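Local coordinates for magnesium and cobalt efflux protein (Bordetella parapertussis, PDB 3JTF) that binds AMP through the paired CBS domains that make up this fragment and probably takes part, as the whole protein, in magnesium and cobalt efflux, at the interface of chains A and B. Sequence-based numbering; all coordinates share one arbitrary frame. Chains: chain A/B, Magnesium and cobalt efflux protein.

Contact 1: the interface of chains A and B. Residues chain A 61-62, 65; chain B 30, 34.
The guanidinium group of A:Arg62 lies over the side chain of B:Ile34, and the methyl CG2 of B:Ile34 rises toward one of its faces. That methyl sits 3.1 Å above the guanidinium plane, offset toward the rim rather than under the centre. Its position is beneath the outer end of the group, with the amino nitrogen NH2 of A:Arg62 3.3 Å from CG2 of B:Ile34 and the central carbon CZ of A:Arg62 3.4 Å from the same methyl. NE is farther away, so the two amino groups and CZ do most of the covering. Two features place the group there: the arginine chain runs extended from CG to NE, and the last turn, chi4 -81°, sets the flat end across the chain with a face presented to chain B. This is packing of a charged group's face on a methyl, close to the C-terminal end of helix 26-35, whose dipole could help to stabilise the positive charge.

B:Ile34 makes its second contact through its other branch. Its methyl CD1 meets CD1 of A:Leu65 tip to tip at 3.5 Å, so the isoleucine spans from the arginine to the leucine just past the 3-10 helix 57-64. One turn back along helix 26-35, B:Leu30 divides its two methyls between two leucines of chain A. CD1 of B:Leu30 lies 3.9 Å from CD2 of A:Leu65, the two side chains sliding past each other in opposite directions.

The patch joins the first CBS repeats of the two chains through aliphatic packing bordered by an arginine, and B:Ile34 has 82 Å² of its surface hidden. At the other end, methyl CD2 of B:Leu30 nestles against A:Leu61, lying 4.0 Å from each of CB, CD1 and CD2 of that leucine.

Contact 2: the interface of chains A and B. Residues chain A 118, 121-122, 125; chain B 121-122, 124-125.
Both copies of residue 121 hold CG beside the backbone N, with chi1 -64° in A:Leu121 and -77° in B:Leu121, and this sends the two leucines obliquely across each other. Their stems meet at close range, CB of A:Leu121 being 3.9 Å from CB of B:Leu121, while the methyls continue past into the opposite helix.

Each leucine forks over its partner chain in a similar way. CD1 of A:Leu121 rests 3.7 Å from CG of B:Glu122, and its other methyl, CD2, reaches CG2 of B:Val125 at the same 3.7 Å, the two side chains crossing at about a right angle. In the reverse direction, CD1 of B:Leu121 lies 3.9 Å from CG of A:Glu122, and CD2 of B:Leu121 is 3.9 Å from CG2 of A:Val125. The glutamates thus lend their aliphatic stems to the packing, and their extended chains carry the carboxylates beyond it.

Helix 117-126, the closing helix of the second CBS repeat, pairs here with its own copy across the two-fold axis. The first turn of the same helix holds A:Glu118, an AMP-binding residue, whose carbonyl O borders CD1 of B:Leu121; the dimer contact and the nucleotide site therefore share this helix, which might let one sense the other.

Farther along, the valines meet through the branch beside the backbone N, with CG2 of A:Val125 3.7 Å from CG2 of B:Val125. The same methyl of A:Val125 also touches B:Ile124, where CG2 stands 3.8 Å from it.

Contact 1: the interface of chains A and B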
ATOM      1  N   LEU A  61       4.579  10.058  -8.950  1.00 18.21           N
ATOM      2  CA  LEU A  61       5.180  11.260  -8.361  1.00 18.54           C
ATOM      3  C   LEU A  61       6.389  11.722  -9.183  1.00 20.31           C
ATOM      4  O   LEU A  61       6.698  12.910  -9.219  1.00 19.55           O
ATOM      5  CB  LEU A  61       5.596  11.021  -6.913  1.00 17.67           C
ATOM      6  CG  LEU A  61       4.440  10.846  -5.927  1.00 18.24           C
ATOM      7  CD1 LEU A  61       4.960  10.751  -4.489  1.00 18.70           C
ATOM      8  CD2 LEU A  61       3.484  12.008  -6.044  1.00 16.02           C
ATOM      9  N   ARG A  62       7.062  10.789  -9.850  1.00 22.64           N
ATOM     10  CA  ARG A  62       8.097  11.148 -10.834  1.00 24.94           C
ATOM     11  C   ARG A  62       7.652  12.141 -11.892  1.00 26.25           C
ATOM     12  O   ARG A  62       8.474  12.920 -12.375  1.00 27.40           O
ATOM     13  CB  ARG A  62       8.654   9.923 -11.514  1.00 25.34           C
ATOM     14  CG  ARG A  62       9.549   9.077 -10.620  1.00 27.50           C
ATOM     15  CD  ARG A  62       9.786   7.710 -11.246  1.00 32.18           C
ATOM     16  NE  ARG A  62      10.055   6.669 -10.255  1.00 35.65           N
ATOM     17  CZ  ARG A  62      11.239   6.458  -9.680  1.00 37.77           C
ATOM     18  NH1 ARG A  62      12.280   7.219  -9.987  1.00 38.50           N
ATOM     19  NH2 ARG A  62      11.387   5.482  -8.786  1.00 38.87           N
ATOM     20  N   LEU A  65       8.544  15.752 -11.289  1.00 25.37           N
ATOM     21  CA  LEU A  65       9.946  16.093 -11.533  1.00 25.07           C
ATOM     22  C   LEU A  65      10.300  16.020 -13.055  1.00 24.79           C
ATOM     23  O   LEU A  65      11.120  16.811 -13.557  1.00 25.04           O
ATOM     24  CB  LEU A  65      10.840  15.195 -10.662  1.00 24.52           C
ATOM     25  CG  LEU A  65      10.431  15.073  -9.181  1.00 23.68           C
ATOM     26  CD1 LEU A  65      11.209  13.986  -8.481  1.00 24.40           C
ATOM     27  CD2 LEU A  65      10.649  16.376  -8.423  1.00 22.98           C
TER
ATOM     28  N   LEU B  30       9.414  14.965  -2.447  1.00 18.04           N
ATOM     29  CA  LEU B  30       9.196  14.010  -3.527  1.00 17.75           C
ATOM     30  C   LEU B  30      10.364  13.071  -3.660  1.00 18.49           C
ATOM     31  O   LEU B  30      10.178  11.866  -3.729  1.00 18.86           O
ATOM     32  CB  LEU B  30       8.944  14.725  -4.869  1.00 17.81           C
ATOM     33  CG  LEU B  30       7.595  15.425  -4.942  1.00 17.74           C
ATOM     34  CD1 LEU B  30       7.483  16.282  -6.210  1.00 19.09           C
ATOM     35  CD2 LEU B  30       6.492  14.386  -4.874  1.00 19.60           C
ATOM     36  N   ILE B  34      10.105   9.009  -3.199  1.00 23.85           N
ATOM     37  CA  ILE B  34      10.466   8.135  -4.346  1.00 25.10           C
ATOM     38  C   ILE B  34      11.585   7.165  -3.980  1.00 26.83           C
ATOM     39  O   ILE B  34      11.610   6.030  -4.444  1.00 29.00           O
ATOM     40  CB  ILE B  34      10.910   8.960  -5.587  1.00 25.26           C
ATOM     41  CG1 ILE B  34       9.757   9.757  -6.172  1.00 25.22           C
ATOM     42  CG2 ILE B  34      11.474   8.064  -6.705  1.00 25.18           C
ATOM     43  CD1 ILE B  34      10.240  10.998  -6.925  1.00 26.03           C
TER

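Contact 2: the interface of chains A and B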
ATOM      1  N   GLU A 118      -1.732  -9.821   1.251  1.00 13.98           N
ATOM      2  CA  GLU A 118      -2.736  -9.471   2.238  1.00 14.61           C
ATOM      3  C   GLU A 118      -3.984 -10.370   2.149  1.00 14.14           C
ATOM      4  O   GLU A 118      -4.497 -10.802   3.174  1.00 12.91           O
ATOM      5  CB  GLU A 118      -3.159  -8.005   2.054  1.00 15.32           C
ATOM      6  CG  GLU A 118      -4.436  -7.584   2.884  1.00 20.21           C
ATOM      7  CD  GLU A 118      -4.775  -6.072   2.734  1.00 25.89           C
ATOM      8  OE1 GLU A 118      -5.921  -5.716   2.366  1.00 30.11           O
ATOM      9  OE2 GLU A 118      -3.882  -5.242   2.965  1.00 27.67           O
ATOM     10  N   LEU A 121      -3.062 -13.893   3.497  1.00  9.67           N
ATOM     11  CA  LEU A 121      -2.985 -13.852   4.954  1.00  9.24           C
ATOM     12  C   LEU A 121      -4.364 -13.731   5.658  1.00  8.92           C
ATOM     13  O   LEU A 121      -4.659 -14.423   6.642  1.00  8.56           O
ATOM     14  CB  LEU A 121      -2.056 -12.690   5.363  1.00  9.05           C
ATOM     15  CG  LEU A 121      -0.583 -12.779   4.956  1.00  9.97           C
ATOM     16  CD1 LEU A 121       0.190 -11.461   5.221  1.00 14.34           C
ATOM     17  CD2 LEU A 121       0.069 -13.911   5.651  1.00 11.66           C
ATOM     18  N   GLU A 122      -5.209 -12.851   5.133  1.00 10.13           N
ATOM     19  CA  GLU A 122      -6.560 -12.681   5.668  1.00 11.59           C
ATOM     20  C   GLU A 122      -7.319 -13.982   5.643  1.00 11.93           C
ATOM     21  O   GLU A 122      -7.925 -14.333   6.636  1.00 10.37           O
ATOM     22  CB  GLU A 122      -7.317 -11.600   4.912  1.00 12.40           C
ATOM     23  CG  GLU A 122      -6.871 -10.237   5.351  1.00 15.20           C
ATOM     24  CD  GLU A 122      -7.556  -9.088   4.621  1.00 22.43           C
ATOM     25  OE1 GLU A 122      -8.030  -9.307   3.487  1.00 26.75           O
ATOM     26  OE2 GLU A 122      -7.592  -7.957   5.170  1.00 25.92           O
ATOM     27  N   VAL A 125      -5.874 -16.348   8.306  1.00 13.04           N
ATOM     28  CA  VAL A 125      -6.336 -15.953   9.641  1.00 12.67           C
ATOM     29  C   VAL A 125      -7.805 -16.293   9.866  1.00 14.87           C
ATOM     30  O   VAL A 125      -8.172 -16.719  10.952  1.00 13.59           O
ATOM     31  CB  VAL A 125      -6.086 -14.456   9.948  1.00 11.98           C
ATOM     32  CG1 VAL A 125      -6.715 -14.074  11.280  1.00 11.22           C
ATOM     33  CG2 VAL A 125      -4.597 -14.175   9.918  1.00 10.38           C
TER
ATOM     34  N   LEU B 121      -0.979  -9.241  10.386  1.00 12.95           N
ATOM     35  CA  LEU B 121      -1.412 -10.451   9.682  1.00 13.55           C
ATOM     36  C   LEU B 121      -0.265 -11.442   9.607  1.00 14.20           C
ATOM     37  O   LEU B 121      -0.440 -12.607   9.894  1.00 13.10           O
ATOM     38  CB  LEU B 121      -1.890 -10.118   8.278  1.00 13.92           C
ATOM     39  CG  LEU B 121      -3.280  -9.511   8.170  1.00 13.13           C
ATOM     40  CD1 LEU B 121      -3.468  -8.948   6.733  1.00 14.24           C
ATOM     41  CD2 LEU B 121      -4.299 -10.558   8.522  1.00 14.16           C
ATOM     42  N   GLU B 122       0.920 -10.948   9.276  1.00 14.87           N
ATOM     43  CA  GLU B 122       2.093 -11.807   9.185  1.00 15.97           C
ATOM     44  C   GLU B 122       2.428 -12.493  10.505  1.00 15.96           C
ATOM     45  O   GLU B 122       2.709 -13.671  10.523  1.00 14.80           O
ATOM     46  CB  GLU B 122       3.286 -10.995   8.718  1.00 17.11           C
ATOM     47  CG  GLU B 122       3.168 -10.631   7.263  1.00 22.61           C
ATOM     48  CD  GLU B 122       4.447 -10.109   6.685  1.00 32.37           C
ATOM     49  OE1 GLU B 122       5.109  -9.303   7.378  1.00 37.12           O
ATOM     50  OE2 GLU B 122       4.780 -10.513   5.537  1.00 39.48           O
ATOM     51  N   ILE B 124       0.386 -13.011  13.151  1.00 17.51           N
ATOM     52  CA  ILE B 124      -0.703 -13.927  13.468  1.00 18.25           C
ATOM     53  C   ILE B 124      -0.559 -15.231  12.663  1.00 19.02           C
ATOM     54  O   ILE B 124      -0.639 -16.300  13.240  1.00 18.06           O
ATOM     55  CB  ILE B 124      -2.126 -13.312  13.280  1.00 18.17           C
ATOM     56  CG1 ILE B 124      -2.358 -12.156  14.264  1.00 18.62           C
ATOM     57  CG2 ILE B 124      -3.234 -14.412  13.435  1.00 19.71           C
ATOM     58  CD1 ILE B 124      -3.692 -11.394  14.088  1.00 17.74           C
ATOM     59  N   VAL B 125      -0.343 -15.147  11.347  1.00 19.45           N
ATOM     60  CA  VAL B 125      -0.123 -16.359  10.543  1.00 20.07           C
ATOM     61  C   VAL B 125       1.169 -17.090  10.926  1.00 22.18           C
ATOM     62  O   VAL B 125       1.176 -18.302  10.998  1.00 22.38           O
ATOM     63  CB  VAL B 125      -0.066 -16.050   9.044  1.00 19.92           C
ATOM     64  CG1 VAL B 125       0.463 -17.233   8.266  1.00 16.13           C
ATOM     65  CG2 VAL B 125      -1.453 -15.646   8.562  1.00 18.09           C
TER

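Contact 1 and contact 2 share no residues, and the centres of their C-alpha atoms lie about 32 Å apart. Contact 1 sets the 3-10 helix 57-64 and the loop after it, from chain A, against helix 26-35 of chain B, so the first CBS repeats of the two chains meet; contact 2 pairs two copies of helix 117-126, in the second. Each repeat therefore meets its own kind, holding the two chains side by side at two places, a pattern common in dimers of CBS pairs. Contact 1 also has a twin with the chains exchanged. The fragment alone does not settle whether the full-length protein pairs so.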